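Long-range contact in chitinase (PDB 5GZT), which probably hydrolyses the beta-1,4 linkages of chitin and chitodextrins at internal positions, as a glycoside hydrolase with two family 18 domains: residues B[316-328]-B[336-348]. Residues are numbered along the deposited sequence; the frame is centred on the assembly and turned at random.
Sequences VVTIKEDAKWTED and RIKRRNNPDESNL
Arg339 lies lengthwise over the indole of Trp325, its CD above the six-membered ring, 3.7 Å from the ring centroid, and its guanidinium in an offset stack, planes 7° apart, that makes an off-centre cation-pi contact with the five-membered ring. This pair belongs to the long connection between strands 303-312 and 362-368 of the first family 18 TIM barrel, where the hairpin strand 315-318 and short helix 323-326 fold back on helix 333-340 and the start of helix 344-352. The extended arginine chain (chi3 -178°) carries NH1 over the CD1 side of the five-membered ring, from where Arg339 NH1 donates to Trp325 O, 2.7 Å away, so one residue supplies both stacking surface and acceptor. On the opposite ring face sits Ile319 CD1, so the indole is held between this methyl and the length of the Arg339 chain.

The next residue of the helix, Arg340, meets Glu327 side-on in a nearly coplanar pair. Arg340 NE donates to Glu327 OE2 at 3.0 Å and Arg340 NH2 to Glu327 OE1, each oxygen using its syn lone pair; Thr326 OG1 also donates to Glu327 OE2, from above the carboxylate plane. Glu333 ties this cluster together, pairing with both Arg340 and Arg336, while Arg336 NH1 donates to Asp328 O.

At the other end Asp344 CB rests 3.6 Å from Thr318 CG2. The Asp344 carboxylate accepts from Asn342 ND2 through OD2 and is hydrogen-bonded to Tyr306 of the barrel strand through OD1, and a water joins OD1 to Ile319 N; Asn342 ND2 also reaches Ala285 O. Lys320, bent at chi3 (-65°), curls over the turn at Pro343, where Lys320 NZ and Asp344 N approach Asn342 O from opposite faces of its carbonyl plane, NZ at 3.0 Å.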
ATOM      1  N   VAL B 316      21.962  -1.465  12.006  1.00 41.25           N
ATOM      2  CA  VAL B 316      20.595  -1.873  11.935  1.00 43.77           C
ATOM      3  C   VAL B 316      20.398  -3.290  12.477  1.00 38.28           C
ATOM      4  O   VAL B 316      20.896  -4.248  11.885  1.00 38.70           O
ATOM      5  CB  VAL B 316      20.066  -1.825  10.477  1.00 40.59           C
ATOM      6  CG1 VAL B 316      18.593  -2.281  10.419  1.00 41.40           C
ATOM      7  CG2 VAL B 316      20.241  -0.426   9.879  1.00 41.68           C
ATOM      8  N   VAL B 317      19.533  -3.392  13.494  1.00 37.79           N
ATOM      9  CA  VAL B 317      19.267  -4.618  14.258  1.00 36.94           C
ATOM     10  C   VAL B 317      17.782  -4.876  14.418  1.00 37.30           C
ATOM     11  O   VAL B 317      16.981  -3.957  14.290  1.00 34.63           O
ATOM     12  CB  VAL B 317      19.836  -4.485  15.668  1.00 40.64           C
ATOM     13  CG1 VAL B 317      21.391  -4.470  15.642  1.00 41.90           C
ATOM     14  CG2 VAL B 317      19.310  -3.240  16.382  1.00 35.77           C
ATOM     15  N   THR B 318      17.401  -6.095  14.711  1.00 34.08           N
ATOM     16  CA  THR B 318      16.018  -6.344  15.045  1.00 36.01           C
ATOM     17  C   THR B 318      15.625  -5.564  16.337  1.00 36.89           C
ATOM     18  O   THR B 318      16.492  -5.132  17.136  1.00 31.76           O
ATOM     19  CB  THR B 318      15.729  -7.840  15.201  1.00 37.08           C
ATOM     20  OG1 THR B 318      16.601  -8.378  16.171  1.00 42.16           O
ATOM     21  CG2 THR B 318      15.889  -8.576  13.954  1.00 36.10           C
ATOM     22  N   ILE B 319      14.318  -5.299  16.520  1.00 33.13           N
ATOM     23  CA  ILE B 319      13.852  -4.471  17.664  1.00 30.93           C
ATOM     24  C   ILE B 319      14.170  -5.111  19.036  1.00 30.73           C
ATOM     25  O   ILE B 319      14.421  -4.421  20.028  1.00 31.55           O
ATOM     26  CB  ILE B 319      12.345  -4.131  17.534  1.00 28.20           C
ATOM     27  CG1 ILE B 319      11.957  -2.955  18.390  1.00 31.79           C
ATOM     28  CG2 ILE B 319      11.473  -5.350  17.779  1.00 30.83           C
ATOM     29  CD1 ILE B 319      10.500  -2.468  18.125  1.00 32.05           C
ATOM     30  N   LYS B 320      14.199  -6.426  19.088  1.00 30.84           N
ATOM     31  CA  LYS B 320      14.660  -7.111  20.332  1.00 37.52           C
ATOM     32  C   LYS B 320      16.038  -6.717  20.809  1.00 38.72           C
ATOM     33  O   LYS B 320      16.337  -6.843  21.994  1.00 37.91           O
ATOM     34  CB  LYS B 320      14.596  -8.646  20.200  1.00 35.88           C
ATOM     35  CG  LYS B 320      15.668  -9.229  19.292  1.00 39.93           C
ATOM     36  CD  LYS B 320      15.347 -10.650  18.839  1.00 39.51           C
ATOM     37  CE  LYS B 320      15.349 -11.597  20.031  1.00 41.79           C
ATOM     38  NZ  LYS B 320      14.551 -12.867  19.879  1.00 45.99           N
ATOM     39  N   GLU B 321      16.849  -6.170  19.911  1.00 40.94           N
ATOM     40  CA  GLU B 321      18.185  -5.687  20.249  1.00 38.38           C
ATOM     41  C   GLU B 321      18.253  -4.248  20.610  1.00 38.05           C
ATOM     42  O   GLU B 321      19.344  -3.716  20.743  1.00 37.67           O
ATOM     43  CB  GLU B 321      19.093  -5.973  19.077  1.00 36.52           C
ATOM     44  CG  GLU B 321      19.145  -7.479  18.780  1.00 44.96           C
ATOM     45  CD  GLU B 321      20.219  -7.876  17.777  1.00 57.75           C
ATOM     46  OE1 GLU B 321      21.322  -7.249  17.777  1.00 66.44           O
ATOM     47  OE2 GLU B 321      19.952  -8.815  16.987  1.00 66.69           O
ATOM     48  N   ASP B 322      17.111  -3.594  20.767  1.00 38.31           N
ATOM     49  CA  ASP B 322      17.063  -2.141  21.051  1.00 41.53           C
ATOM     50  C   ASP B 322      16.655  -1.968  22.485  1.00 45.81           C
ATOM     51  O   ASP B 322      15.470  -2.142  22.805  1.00 38.22           O
ATOM     52  CB  ASP B 322      16.037  -1.395  20.140  1.00 38.72           C
ATOM     53  CG  ASP B 322      15.982   0.098  20.416  1.00 41.52           C
ATOM     54  OD1 ASP B 322      16.809   0.589  21.212  1.00 43.70           O
ATOM     55  OD2 ASP B 322      15.139   0.814  19.820  1.00 47.07           O
ATOM     56  N   ALA B 323      17.605  -1.590  23.344  1.00 44.64           N
ATOM     57  CA  ALA B 323      17.372  -1.627  24.804  1.00 43.76           C
ATOM     58  C   ALA B 323      16.429  -0.562  25.251  1.00 44.81           C
ATOM     59  O   ALA B 323      15.813  -0.696  26.302  1.00 43.75           O
ATOM     60  CB  ALA B 323      18.666  -1.487  25.599  1.00 40.17           C
ATOM     61  N   LYS B 324      16.372   0.530  24.493  1.00 42.54           N
ATOM     62  CA  LYS B 324      15.451   1.615  24.765  1.00 40.92           C
ATOM     63  C   LYS B 324      14.030   1.055  24.809  1.00 36.55           C
ATOM     64  O   LYS B 324      13.269   1.413  25.675  1.00 38.05           O
ATOM     65  CB  LYS B 324      15.593   2.664  23.662  1.00 48.01           C
ATOM     66  CG  LYS B 324      14.595   3.815  23.694  1.00 50.39           C
ATOM     67  CD  LYS B 324      14.981   4.895  24.665  1.00 53.08           C
ATOM     68  CE  LYS B 324      13.769   5.415  25.395  1.00 57.88           C
ATOM     69  NZ  LYS B 324      14.161   6.495  26.336  1.00 66.40           N
ATOM     70  N   TRP B 325      13.744   0.142  23.896  1.00 33.84           N
ATOM     71  CA  TRP B 325      12.500  -0.557  23.807  1.00 37.35           C
ATOM     72  C   TRP B 325      12.371  -1.699  24.877  1.00 39.13           C
ATOM     73  O   TRP B 325      11.405  -1.725  25.670  1.00 38.29           O
ATOM     74  CB  TRP B 325      12.351  -1.147  22.410  1.00 35.12           C
ATOM     75  CG  TRP B 325      11.014  -1.659  22.197  1.00 37.38           C
ATOM     76  CD1 TRP B 325       9.851  -0.920  22.246  1.00 37.39           C
ATOM     77  CD2 TRP B 325      10.624  -3.010  21.936  1.00 33.60           C
ATOM     78  NE1 TRP B 325       8.780  -1.740  22.020  1.00 41.24           N
ATOM     79  CE2 TRP B 325       9.212  -3.020  21.830  1.00 35.78           C
ATOM     80  CE3 TRP B 325      11.305  -4.208  21.816  1.00 32.12           C
ATOM     81  CZ2 TRP B 325       8.487  -4.168  21.566  1.00 34.59           C
ATOM     82  CZ3 TRP B 325      10.558  -5.368  21.530  1.00 28.89           C
ATOM     83  CH2 TRP B 325       9.179  -5.334  21.422  1.00 32.14           C
ATOM     84  N   THR B 326      13.321  -2.631  24.890  1.00 39.01           N
ATOM     85  CA  THR B 326      13.186  -3.862  25.723  1.00 41.16           C
ATOM     86  C   THR B 326      13.232  -3.594  27.195  1.00 38.59           C
ATOM     87  O   THR B 326      12.653  -4.377  27.925  1.00 42.71           O
ATOM     88  CB  THR B 326      14.240  -4.949  25.429  1.00 40.29           C
ATOM     89  OG1 THR B 326      15.568  -4.399  25.538  1.00 38.93           O
ATOM     90  CG2 THR B 326      14.018  -5.511  24.024  1.00 40.59           C
ATOM     91  N   GLU B 327      13.874  -2.494  27.602  1.00 35.17           N
ATOM     92  CA  GLU B 327      14.074  -2.125  29.001  1.00 36.73           C
ATOM     93  C   GLU B 327      13.229  -0.928  29.425  1.00 36.86           C
ATOM     94  O   GLU B 327      13.490  -0.311  30.455  1.00 40.42           O
ATOM     95  CB  GLU B 327      15.565  -1.835  29.267  1.00 36.80           C
ATOM     96  CG  GLU B 327      16.569  -2.874  28.711  1.00 38.82           C
ATOM     97  CD  GLU B 327      16.184  -4.324  29.008  1.00 40.29           C
ATOM     98  OE1 GLU B 327      15.669  -4.564  30.117  1.00 51.29           O
ATOM     99  OE2 GLU B 327      16.390  -5.245  28.163  1.00 43.24           O
ATOM    100  N   ASP B 328      12.196  -0.600  28.651  1.00 38.40           N
ATOM    101  CA  ASP B 328      11.202   0.431  29.049  1.00 42.08           C
ATOM    102  C   ASP B 328      10.825   0.165  30.504  1.00 47.45           C
ATOM    103  O   ASP B 328      10.295  -0.917  30.791  1.00 41.68           O
ATOM    104  CB  ASP B 328       9.962   0.370  28.120  1.00 45.97           C
ATOM    105  CG  ASP B 328       8.967   1.496  28.353  1.00 47.54           C
ATOM    106  OD1 ASP B 328       9.052   2.130  29.407  1.00 49.81           O
ATOM    107  OD2 ASP B 328       8.082   1.734  27.481  1.00 54.52           O
ATOM    108  N   ARG B 336       8.872  -6.742  29.852  1.00 32.49           N
ATOM    109  CA  ARG B 336      10.248  -6.629  29.306  1.00 30.42           C
ATOM    110  C   ARG B 336      10.785  -7.942  28.827  1.00 32.34           C
ATOM    111  O   ARG B 336      11.436  -8.041  27.758  1.00 39.12           O
ATOM    112  CB  ARG B 336      11.220  -6.009  30.318  1.00 31.26           C
ATOM    113  CG  ARG B 336      10.979  -4.530  30.574  1.00 34.96           C
ATOM    114  CD  ARG B 336      12.028  -3.942  31.508  1.00 35.99           C
ATOM    115  NE  ARG B 336      11.692  -4.275  32.908  1.00 35.49           N
ATOM    116  CZ  ARG B 336      10.833  -3.614  33.686  1.00 34.97           C
ATOM    117  NH1 ARG B 336      10.197  -2.534  33.280  1.00 36.02           N
ATOM    118  NH2 ARG B 336      10.585  -4.059  34.902  1.00 43.96           N
ATOM    119  N   ILE B 337      10.475  -8.982  29.563  1.00 32.73           N
ATOM    120  CA  ILE B 337      10.912 -10.315  29.155  1.00 35.47           C
ATOM    121  C   ILE B 337      10.334 -10.685  27.789  1.00 34.50           C
ATOM    122  O   ILE B 337      11.056 -11.210  26.964  1.00 34.87           O
ATOM    123  CB  ILE B 337      10.559 -11.395  30.214  1.00 34.87           C
ATOM    124  CG1 ILE B 337      11.423 -11.157  31.484  1.00 39.77           C
ATOM    125  CG2 ILE B 337      10.743 -12.815  29.636  1.00 33.81           C
ATOM    126  CD1 ILE B 337      10.968 -11.917  32.731  1.00 41.14           C
ATOM    127  N   LYS B 338       9.049 -10.443  27.560  1.00 35.87           N
ATOM    128  CA  LYS B 338       8.437 -10.685  26.229  1.00 35.20           C
ATOM    129  C   LYS B 338       9.163  -9.867  25.129  1.00 30.44           C
ATOM    130  O   LYS B 338       9.521 -10.421  24.097  1.00 31.44           O
ATOM    131  CB  LYS B 338       6.940 -10.372  26.244  1.00 42.19           C
ATOM    132  CG  LYS B 338       6.146 -10.955  25.077  1.00 53.34           C
ATOM    133  CD  LYS B 338       4.718 -10.359  24.953  1.00 63.18           C
ATOM    134  CE  LYS B 338       4.526  -9.419  23.720  1.00 70.84           C
ATOM    135  NZ  LYS B 338       5.559  -8.316  23.469  1.00 65.67           N
ATOM    136  N   ARG B 339       9.442  -8.586  25.406  1.00 28.88           N
ATOM    137  CA  ARG B 339      10.150  -7.727  24.491  1.00 30.88           C
ATOM    138  C   ARG B 339      11.532  -8.269  24.141  1.00 37.01           C
ATOM    139  O   ARG B 339      11.875  -8.367  22.958  1.00 35.75           O
ATOM    140  CB  ARG B 339      10.253  -6.333  25.065  1.00 30.70           C
ATOM    141  CG  ARG B 339       8.904  -5.588  25.004  1.00 34.07           C
ATOM    142  CD  ARG B 339       9.094  -4.099  25.280  1.00 35.38           C
ATOM    143  NE  ARG B 339       7.814  -3.404  25.272  1.00 36.10           N
ATOM    144  CZ  ARG B 339       7.679  -2.078  25.356  1.00 41.79           C
ATOM    145  NH1 ARG B 339       8.734  -1.278  25.440  1.00 41.19           N
ATOM    146  NH2 ARG B 339       6.480  -1.536  25.351  1.00 38.98           N
ATOM    147  N   ARG B 340      12.298  -8.683  25.165  1.00 36.79           N
ATOM    148  CA  ARG B 340      13.638  -9.245  24.928  1.00 33.79           C
ATOM    149  C   ARG B 340      13.641 -10.473  24.080  1.00 32.99           C
ATOM    150  O   ARG B 340      14.597 -10.663  23.331  1.00 41.10           O
ATOM    151  CB  ARG B 340      14.377  -9.543  26.239  1.00 37.55           C
ATOM    152  CG  ARG B 340      14.695  -8.302  27.081  1.00 34.84           C
ATOM    153  CD  ARG B 340      14.982  -8.771  28.513  1.00 35.88           C
ATOM    154  NE  ARG B 340      15.118  -7.655  29.428  1.00 32.57           N
ATOM    155  CZ  ARG B 340      14.725  -7.688  30.689  1.00 37.25           C
ATOM    156  NH1 ARG B 340      14.167  -8.767  31.236  1.00 39.05           N
ATOM    157  NH2 ARG B 340      14.840  -6.601  31.396  1.00 38.57           N
ATOM    158  N   ASN B 341      12.566 -11.269  24.142  1.00 34.05           N
ATOM    159  CA  ASN B 341      12.373 -12.431  23.273  1.00 35.99           C
ATOM    160  C   ASN B 341      11.533 -12.205  22.020  1.00 33.50           C
ATOM    161  O   ASN B 341      10.984 -13.183  21.393  1.00 31.43           O
ATOM    162  CB  ASN B 341      11.758 -13.598  24.078  1.00 42.54           C
ATOM    163  CG  ASN B 341      12.570 -13.919  25.339  1.00 52.33           C
ATOM    164  OD1 ASN B 341      13.764 -13.736  25.356  1.00 48.28           O
ATOM    165  ND2 ASN B 341      11.902 -14.373  26.400  1.00 56.75           N
ATOM    166  N   ASN B 342      11.425 -10.958  21.593  1.00 37.89           N
ATOM    167  CA  ASN B 342      10.551 -10.673  20.430  1.00 32.61           C
ATOM    168  C   ASN B 342      10.950 -11.529  19.207  1.00 32.32           C
ATOM    169  O   ASN B 342      12.066 -11.491  18.797  1.00 34.73           O
ATOM    170  CB  ASN B 342      10.627  -9.188  20.085  1.00 33.91           C
ATOM    171  CG  ASN B 342       9.501  -8.787  19.173  1.00 35.63           C
ATOM    172  OD1 ASN B 342       8.339  -8.845  19.589  1.00 26.08           O
ATOM    173  ND2 ASN B 342       9.820  -8.583  17.883  1.00 32.20           N
ATOM    174  N   PRO B 343      10.034 -12.296  18.626  1.00 31.10           N
ATOM    175  CA  PRO B 343      10.353 -13.220  17.571  1.00 30.63           C
ATOM    176  C   PRO B 343      10.504 -12.667  16.141  1.00 29.41           C
ATOM    177  O   PRO B 343       9.804 -13.093  15.234  1.00 28.14           O
ATOM    178  CB  PRO B 343       9.175 -14.170  17.626  1.00 31.49           C
ATOM    179  CG  PRO B 343       8.062 -13.260  17.954  1.00 32.78           C
ATOM    180  CD  PRO B 343       8.609 -12.372  18.978  1.00 30.69           C
ATOM    181  N   ASP B 344      11.506 -11.827  15.958  1.00 28.14           N
ATOM    182  CA  ASP B 344      11.682 -11.090  14.738  1.00 32.80           C
ATOM    183  C   ASP B 344      11.947 -11.983  13.533  1.00 37.70           C
ATOM    184  O   ASP B 344      11.348 -11.775  12.414  1.00 35.62           O
ATOM    185  CB  ASP B 344      12.726  -9.993  14.901  1.00 28.80           C
ATOM    186  CG  ASP B 344      12.217  -8.829  15.709  1.00 34.77           C
ATOM    187  OD1 ASP B 344      11.373  -8.001  15.175  1.00 31.71           O
ATOM    188  OD2 ASP B 344      12.628  -8.766  16.904  1.00 36.19           O
ATOM    189  N   GLU B 345      12.752 -13.026  13.755  1.00 39.02           N
ATOM    190  CA  GLU B 345      13.151 -13.875  12.651  1.00 38.35           C
ATOM    191  C   GLU B 345      11.999 -14.736  12.250  1.00 34.83           C
ATOM    192  O   GLU B 345      11.728 -14.899  11.054  1.00 37.92           O
ATOM    193  CB  GLU B 345      14.410 -14.704  12.996  1.00 44.62           C
ATOM    194  CG  GLU B 345      15.612 -13.811  13.324  1.00 49.94           C
ATOM    195  CD  GLU B 345      16.992 -14.451  13.096  1.00 62.74           C
ATOM    196  OE1 GLU B 345      17.123 -15.700  13.224  1.00 70.69           O
ATOM    197  OE2 GLU B 345      17.957 -13.676  12.826  1.00 65.31           O
ATOM    198  N   SER B 346      11.309 -15.304  13.216  1.00 29.99           N
ATOM    199  CA  SER B 346      10.058 -15.985  12.901  1.00 33.60           C
ATOM    200  C   SER B 346       9.045 -15.042  12.130  1.00 33.44           C
ATOM    201  O   SER B 346       8.391 -15.430  11.144  1.00 31.35           O
ATOM    202  CB  SER B 346       9.405 -16.422  14.214  1.00 35.08           C
ATOM    203  OG  SER B 346       8.284 -17.215  13.929  1.00 36.36           O
ATOM    204  N   ASN B 347       8.914 -13.818  12.630  1.00 31.29           N
ATOM    205  CA  ASN B 347       7.936 -12.852  12.066  1.00 27.95           C
ATOM    206  C   ASN B 347       8.226 -12.627  10.596  1.00 31.04           C
ATOM    207  O   ASN B 347       7.356 -12.924   9.687  1.00 32.05           O
ATOM    208  CB  ASN B 347       8.040 -11.563  12.832  1.00 24.91           C
ATOM    209  CG  ASN B 347       7.200 -11.556  14.090  1.00 20.23           C
ATOM    210  OD1 ASN B 347       6.425 -12.423  14.341  1.00 24.86           O
ATOM    211  ND2 ASN B 347       7.337 -10.532  14.854  1.00 22.59           N
ATOM    212  N   LEU B 348       9.481 -12.186  10.366  1.00 35.40           N
ATOM    213  CA  LEU B 348       9.981 -11.878   9.037  1.00 32.83           C
ATOM    214  C   LEU B 348       9.820 -13.052   8.093  1.00 36.92           C
ATOM    215  O   LEU B 348       9.433 -12.845   6.950  1.00 40.66           O
ATOM    216  CB  LEU B 348      11.399 -11.423   9.082  1.00 34.53           C
ATOM    217  CG  LEU B 348      11.916  -9.987   9.040  1.00 39.10           C
ATOM    218  CD1 LEU B 348      10.929  -8.958   8.515  1.00 41.97           C
ATOM    219  CD2 LEU B 348      12.583  -9.521  10.319  1.00 41.55           C
TER
HETATM  220  O   HOH W   1      12.621  -5.845  14.362  1.00 31.00           O
HETATM  221  O   HOH W   2      14.168 -13.556  16.506  1.00 48.04           O